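Local coordinates for protein 5-Carboxyvanillate Decarboxylase (Novosphingobium aromaticivorans, PDB 4QRN) that probably removes a carboxyl group from 5-carboxyvanillate, as a manganese-binding decarboxylase of the amidohydrolase family, at residues Leu89-Ala97 with Ala139-Phe147. Residues are numbered along the deposited sequence; the frame is centred on the assembly and turned at random. Where two conformers were deposited one is given.
Sequences LDLGERRIA and ACQKYPDRF
Ile96, on the first helical turn of 93-101, meets Tyr143, Arg146 and Phe147 at the close of the beta-alpha-beta crossover 106-111/122-142/147-149, where the helix gives way to the second of two adjacent parallel strands. With CG1 anti to its own carbonyl carbon (chi1 -68°), Ile96 passes over one face of the Tyr143 ring, a CH-pi contact with CG1 4.2 Å from the centroid; CG of Lys142 lies against the opposite face. Ile96 CD1 then drops among three partners, 3.6 Å from Phe147 CE1, 3.7 Å from Arg146 CB and close to Tyr143 CD1. At the far end of the tyrosine, OH donates to Glu93 OE2 over 2.8 Å; the oxygen lies near the ring plane, whereas the hydroxyl comes from above the carboxylate, the two planes being 65° apart. The bend at chi2 of Glu93 (-59°) folds its acid back to this hydroxyl. An alanine in place of Tyr143 would probably leave Glu93 without its donor and open a gap beneath Ile96 CG1. Phe147 turns its edge to Leu91 O, 3.5 Å from CE2, while Arg95 CD lies obliquely to the ring, nearest Phe147 CZ. At the end of helix 122-142, Leu91 CB rests on Ala139 CB. The helix start is shaped by Asp90, whose OD2 takes Gly92 N in an Asx turn and Arg95 N from the other face of the carboxylate; Asp90 O receives NE and NH2 of Arg95, in the guanidinium plane; this side chain lies about 10 Å from the manganese. Arg95 NH2 also donates to Ala43 O of strand 38-44, Arg95 and Phe147 both touch Leu109 of strand 106-111, and Arg146 ties its turn to Asp100 of helix 93-101 and Asp105 O before that strand.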
ATOM      1  N   LEU A  89     -18.083 -18.494 -14.397  1.00  8.17           N
ATOM      2  CA  LEU A  89     -18.121 -19.821 -15.010  1.00  9.22           C
ATOM      3  C   LEU A  89     -18.513 -19.789 -16.485  1.00 10.02           C
ATOM      4  O   LEU A  89     -18.331 -20.789 -17.192  1.00 12.30           O
ATOM      5  CB  LEU A  89     -19.045 -20.735 -14.201  1.00  9.91           C
ATOM      6  CG  LEU A  89     -18.464 -21.120 -12.828  1.00 11.13           C
ATOM      7  CD1 LEU A  89     -19.559 -21.684 -11.924  1.00 12.35           C
ATOM      8  CD2 LEU A  89     -17.287 -22.081 -12.930  1.00 11.40           C
ATOM      9  N   ASP A  90     -19.037 -18.661 -16.962  1.00 10.00           N
ATOM     10  CA  ASP A  90     -19.488 -18.577 -18.353  1.00 10.45           C
ATOM     11  C   ASP A  90     -18.361 -18.050 -19.238  1.00 10.14           C
ATOM     12  O   ASP A  90     -17.750 -17.031 -18.923  1.00 10.79           O
ATOM     13  CB  ASP A  90     -20.695 -17.665 -18.485  1.00 11.92           C
ATOM     14  CG  ASP A  90     -21.355 -17.795 -19.841  1.00 13.59           C
ATOM     15  OD1 ASP A  90     -22.248 -18.657 -19.967  1.00 15.95           O
ATOM     16  OD2 ASP A  90     -20.995 -17.064 -20.792  1.00 13.27           O
ATOM     17  N   LEU A  91     -18.109 -18.770 -20.329  1.00 10.64           N
ATOM     18  CA  LEU A  91     -17.164 -18.359 -21.374  1.00 11.57           C
ATOM     19  C   LEU A  91     -17.857 -18.314 -22.727  1.00 11.80           C
ATOM     20  O   LEU A  91     -17.296 -18.691 -23.743  1.00 12.75           O
ATOM     21  CB  LEU A  91     -15.981 -19.321 -21.442  1.00 13.44           C
ATOM     22  CG  LEU A  91     -14.951 -19.137 -20.345  1.00 14.66           C
ATOM     23  CD1 LEU A  91     -13.946 -20.274 -20.395  1.00 16.43           C
ATOM     24  CD2 LEU A  91     -14.241 -17.782 -20.485  1.00 15.33           C
ATOM     25  N   GLY A  92     -19.092 -17.841 -22.731  1.00 12.71           N
ATOM     26  CA  GLY A  92     -19.920 -17.907 -23.915  1.00 13.53           C
ATOM     27  C   GLY A  92     -20.880 -16.748 -24.036  1.00 12.92           C
ATOM     28  O   GLY A  92     -20.524 -15.602 -23.781  1.00 12.56           O
ATOM     29  N   GLU A  93     -22.107 -17.058 -24.432  1.00 14.54           N
ATOM     30  CA  GLU A  93     -23.044 -16.024 -24.831  1.00 16.80           C
ATOM     31  C   GLU A  93     -23.429 -15.077 -23.710  1.00 14.30           C
ATOM     32  O   GLU A  93     -23.689 -13.913 -23.994  1.00 13.38           O
ATOM     33  CB  GLU A  93     -24.309 -16.655 -25.413  1.00 24.88           C
ATOM     34  CG  GLU A  93     -24.070 -17.429 -26.692  1.00 35.33           C
ATOM     35  CD  GLU A  93     -23.486 -16.566 -27.796  1.00 43.84           C
ATOM     36  OE1 GLU A  93     -23.722 -15.336 -27.788  1.00 47.82           O
ATOM     37  OE2 GLU A  93     -22.787 -17.117 -28.670  1.00 46.56           O
ATOM     38  N   ARG A  94     -23.478 -15.540 -22.460  1.00 13.77           N
ATOM     39  CA  ARG A  94     -23.803 -14.629 -21.352  1.00 12.73           C
ATOM     40  C   ARG A  94     -22.678 -13.626 -21.154  1.00 10.80           C
ATOM     41  O   ARG A  94     -22.941 -12.429 -20.996  1.00 10.43           O
ATOM     42  CB  ARG A  94     -24.113 -15.343 -20.009  1.00 15.25           C
ATOM     43  CG  ARG A  94     -24.323 -14.304 -18.809  1.00 19.12           C
ATOM     44  CD  ARG A  94     -24.550 -14.895 -17.393  1.00 21.66           C
ATOM     45  NE  ARG A  94     -24.891 -13.848 -16.404  1.00 23.16           N
ATOM     46  CZ  ARG A  94     -25.276 -14.082 -15.153  1.00 24.85           C
ATOM     47  NH1 ARG A  94     -25.564 -13.067 -14.350  1.00 24.90           N
ATOM     48  NH2 ARG A  94     -25.374 -15.327 -14.698  1.00 25.78           N
ATOM     49  N   ARG A  95     -21.428 -14.096 -21.161  1.00  9.97           N
ATOM     50  CA  ARG A  95     -20.301 -13.182 -21.018  1.00  8.89           C
ATOM     51  C   ARG A  95     -20.298 -12.176 -22.174  1.00  8.65           C
ATOM     52  O   ARG A  95     -20.086 -10.984 -21.966  1.00  8.38           O
ATOM     53  CB  ARG A  95     -18.997 -13.975 -20.978  1.00  8.97           C
ATOM     54  CG  ARG A  95     -17.754 -13.094 -20.902  1.00  9.05           C
ATOM     55  CD  ARG A  95     -16.495 -13.899 -20.702  1.00  9.15           C
ATOM     56  NE  ARG A  95     -16.473 -14.642 -19.455  1.00  8.74           N
ATOM     57  CZ  ARG A  95     -15.790 -14.308 -18.364  1.00  8.20           C
ATOM     58  NH1 ARG A  95     -15.000 -13.223 -18.322  1.00  8.22           N
ATOM     59  NH2 ARG A  95     -15.849 -15.094 -17.302  1.00  8.35           N
ATOM     60  N   ILE A  96     -20.513 -12.655 -23.391  1.00  8.68           N
ATOM     61  CA  ILE A  96     -20.546 -11.767 -24.546  1.00  9.05           C
ATOM     62  C   ILE A  96     -21.649 -10.720 -24.391  1.00  8.44           C
ATOM     63  O   ILE A  96     -21.430  -9.554 -24.688  1.00  8.43           O
ATOM     64  CB  ILE A  96     -20.751 -12.575 -25.835  1.00 10.79           C
ATOM     65  CG1 ILE A  96     -19.519 -13.429 -26.142  1.00 12.61           C
ATOM     66  CG2 ILE A  96     -21.139 -11.661 -27.015  1.00 11.69           C
ATOM     67  CD1 ILE A  96     -18.347 -12.686 -26.647  1.00 13.70           C
ATOM     68  N   ALA A  97     -22.833 -11.137 -23.950  1.00  8.31           N
ATOM     69  CA  ALA A  97     -23.925 -10.182 -23.746  1.00  8.78           C
ATOM     70  C   ALA A  97     -23.541  -9.140 -22.678  1.00  7.96           C
ATOM     71  O   ALA A  97     -23.883  -7.962 -22.815  1.00  8.01           O
ATOM     72  CB  ALA A  97     -25.195 -10.918 -23.370  1.00 10.08           C
ATOM     73  N   ALA A 139     -12.540 -21.246 -26.130  1.00 10.44           N
ATOM     74  CA  ALA A 139     -13.423 -20.095 -26.114  1.00 10.50           C
ATOM     75  C   ALA A 139     -12.875 -18.975 -26.989  1.00 10.03           C
ATOM     76  O   ALA A 139     -13.641 -18.322 -27.711  1.00 10.52           O
ATOM     77  CB  ALA A 139     -13.640 -19.606 -24.696  1.00 11.60           C
ATOM     78  N   CYS A 140     -11.560 -18.752 -26.949  1.00 10.36           N
ATOM     79  CA  CYS A 140     -10.960 -17.720 -27.790  1.00 11.41           C
ATOM     80  C   CYS A 140     -11.088 -18.081 -29.268  1.00 13.29           C
ATOM     81  O   CYS A 140     -11.268 -17.208 -30.114  1.00 13.69           O
ATOM     82  CB  CYS A 140      -9.502 -17.465 -27.420  1.00 11.37           C
ATOM     83  SG  CYS A 140      -9.292 -16.752 -25.784  1.00 11.66           S
ATOM     84  N   GLN A 141     -11.014 -19.367 -29.592  1.00 14.45           N
ATOM     85  CA  GLN A 141     -11.189 -19.796 -30.984  1.00 19.42           C
ATOM     86  C   GLN A 141     -12.629 -19.567 -31.446  1.00 16.41           C
ATOM     87  O   GLN A 141     -12.876 -19.253 -32.610  1.00 16.71           O
ATOM     88  CB  GLN A 141     -10.793 -21.269 -31.159  1.00 30.77           C
ATOM     89  CG  GLN A 141     -10.812 -21.756 -32.610  1.00 42.64           C
ATOM     90  CD  GLN A 141     -10.454 -23.222 -32.747  1.00 52.34           C
ATOM     91  OE1 GLN A 141     -10.271 -23.926 -31.754  1.00 57.31           O
ATOM     92  NE2 GLN A 141     -10.354 -23.690 -33.986  1.00 55.75           N
ATOM     93  N   LYS A 142     -13.580 -19.738 -30.531  1.00 14.79           N
ATOM     94  CA  LYS A 142     -14.991 -19.559 -30.854  1.00 15.12           C
ATOM     95  C   LYS A 142     -15.383 -18.075 -31.004  1.00 13.95           C
ATOM     96  O   LYS A 142     -16.244 -17.748 -31.826  1.00 15.40           O
ATOM     97  CB  LYS A 142     -15.868 -20.237 -29.800  1.00 16.10           C
ATOM     98  CG  LYS A 142     -17.345 -20.235 -30.137  1.00 18.51           C
ATOM     99  CD  LYS A 142     -18.119 -21.136 -29.198  1.00 20.46           C
ATOM    100  CE  LYS A 142     -19.566 -21.262 -29.659  1.00 22.40           C
ATOM    101  NZ  LYS A 142     -20.374 -22.169 -28.792  1.00 23.62           N
ATOM    102  N   TYR A 143     -14.749 -17.197 -30.220  1.00 12.47           N
ATOM    103  CA  TYR A 143     -15.057 -15.768 -30.241  1.00 12.09           C
ATOM    104  C   TYR A 143     -13.773 -14.986 -30.454  1.00 11.36           C
ATOM    105  O   TYR A 143     -13.336 -14.220 -29.587  1.00 10.81           O
ATOM    106  CB  TYR A 143     -15.725 -15.334 -28.941  1.00 12.62           C
ATOM    107  CG  TYR A 143     -16.988 -16.094 -28.613  1.00 13.58           C
ATOM    108  CD1 TYR A 143     -18.222 -15.693 -29.125  1.00 16.01           C
ATOM    109  CD2 TYR A 143     -16.959 -17.183 -27.758  1.00 13.93           C
ATOM    110  CE1 TYR A 143     -19.384 -16.380 -28.803  1.00 16.68           C
ATOM    111  CE2 TYR A 143     -18.111 -17.869 -27.424  1.00 15.33           C
ATOM    112  CZ  TYR A 143     -19.317 -17.467 -27.952  1.00 16.52           C
ATOM    113  OH  TYR A 143     -20.453 -18.159 -27.610  1.00 18.87           O
ATOM    114  N   PRO A 144     -13.149 -15.150 -31.623  1.00 12.48           N
ATOM    115  CA  PRO A 144     -11.784 -14.642 -31.794  1.00 13.64           C
ATOM    116  C   PRO A 144     -11.672 -13.113 -31.821  1.00 13.53           C
ATOM    117  O   PRO A 144     -10.589 -12.582 -31.588  1.00 15.15           O
ATOM    118  CB  PRO A 144     -11.361 -15.259 -33.143  1.00 15.36           C
ATOM    119  CG  PRO A 144     -12.656 -15.474 -33.862  1.00 15.85           C
ATOM    120  CD  PRO A 144     -13.618 -15.896 -32.805  1.00 14.07           C
ATOM    121  N   ASP A 145     -12.758 -12.406 -32.127  1.00 12.25           N
ATOM    122  CA  ASP A 145     -12.712 -10.945 -32.113  0.67 13.40           C
ATOM    123  C   ASP A 145     -13.096 -10.353 -30.766  1.00 11.21           C
ATOM    124  O   ASP A 145     -13.044  -9.129 -30.613  1.00 11.59           O
ATOM    125  CB  ASP A 145     -13.618 -10.388 -33.206  0.67 17.86           C
ATOM    126  CG  ASP A 145     -13.112 -10.720 -34.601  0.67 22.49           C
ATOM    127  OD1 ASP A 145     -11.877 -10.833 -34.791  0.67 24.12           O
ATOM    128  OD2 ASP A 145     -13.952 -10.876 -35.514  0.67 25.02           O
ATOM    129  N   ARG A 146     -13.465 -11.210 -29.806  1.00  9.73           N
ATOM    130  CA  ARG A 146     -13.926 -10.739 -28.491  1.00  9.10           C
ATOM    131  C   ARG A 146     -13.059 -11.183 -27.325  1.00  8.53           C
ATOM    132  O   ARG A 146     -12.972 -10.467 -26.331  1.00  8.84           O
ATOM    133  CB  ARG A 146     -15.357 -11.224 -28.206  1.00  8.98           C
ATOM    134  CG  ARG A 146     -16.358 -10.934 -29.310  1.00  9.44           C
ATOM    135  CD  ARG A 146     -16.464  -9.490 -29.681  1.00  9.83           C
ATOM    136  NE  ARG A 146     -16.855  -8.602 -28.587  1.00  8.86           N
ATOM    137  CZ  ARG A 146     -18.110  -8.404 -28.179  1.00  8.75           C
ATOM    138  NH1 ARG A 146     -19.122  -9.071 -28.708  1.00  9.56           N
ATOM    139  NH2 ARG A 146     -18.349  -7.559 -27.199  1.00  8.86           N
ATOM    140  N   PHE A 147     -12.486 -12.392 -27.400  1.00  8.80           N
ATOM    141  CA  PHE A 147     -11.792 -13.007 -26.268  1.00  9.36           C
ATOM    142  C   PHE A 147     -10.327 -13.213 -26.633  1.00  9.76           C
ATOM    143  O   PHE A 147     -10.032 -13.763 -27.705  1.00 11.43           O
ATOM    144  CB  PHE A 147     -12.358 -14.391 -25.954  1.00  9.56           C
ATOM    145  CG  PHE A 147     -13.774 -14.442 -25.385  1.00  8.89           C
ATOM    146  CD1 PHE A 147     -14.451 -13.330 -24.887  1.00  9.25           C
ATOM    147  CD2 PHE A 147     -14.410 -15.683 -25.325  1.00 10.22           C
ATOM    148  CE1 PHE A 147     -15.736 -13.470 -24.355  1.00 10.39           C
ATOM    149  CE2 PHE A 147     -15.676 -15.825 -24.795  1.00 10.45           C
ATOM    150  CZ  PHE A 147     -16.346 -14.722 -24.319  1.00 10.19           C
TER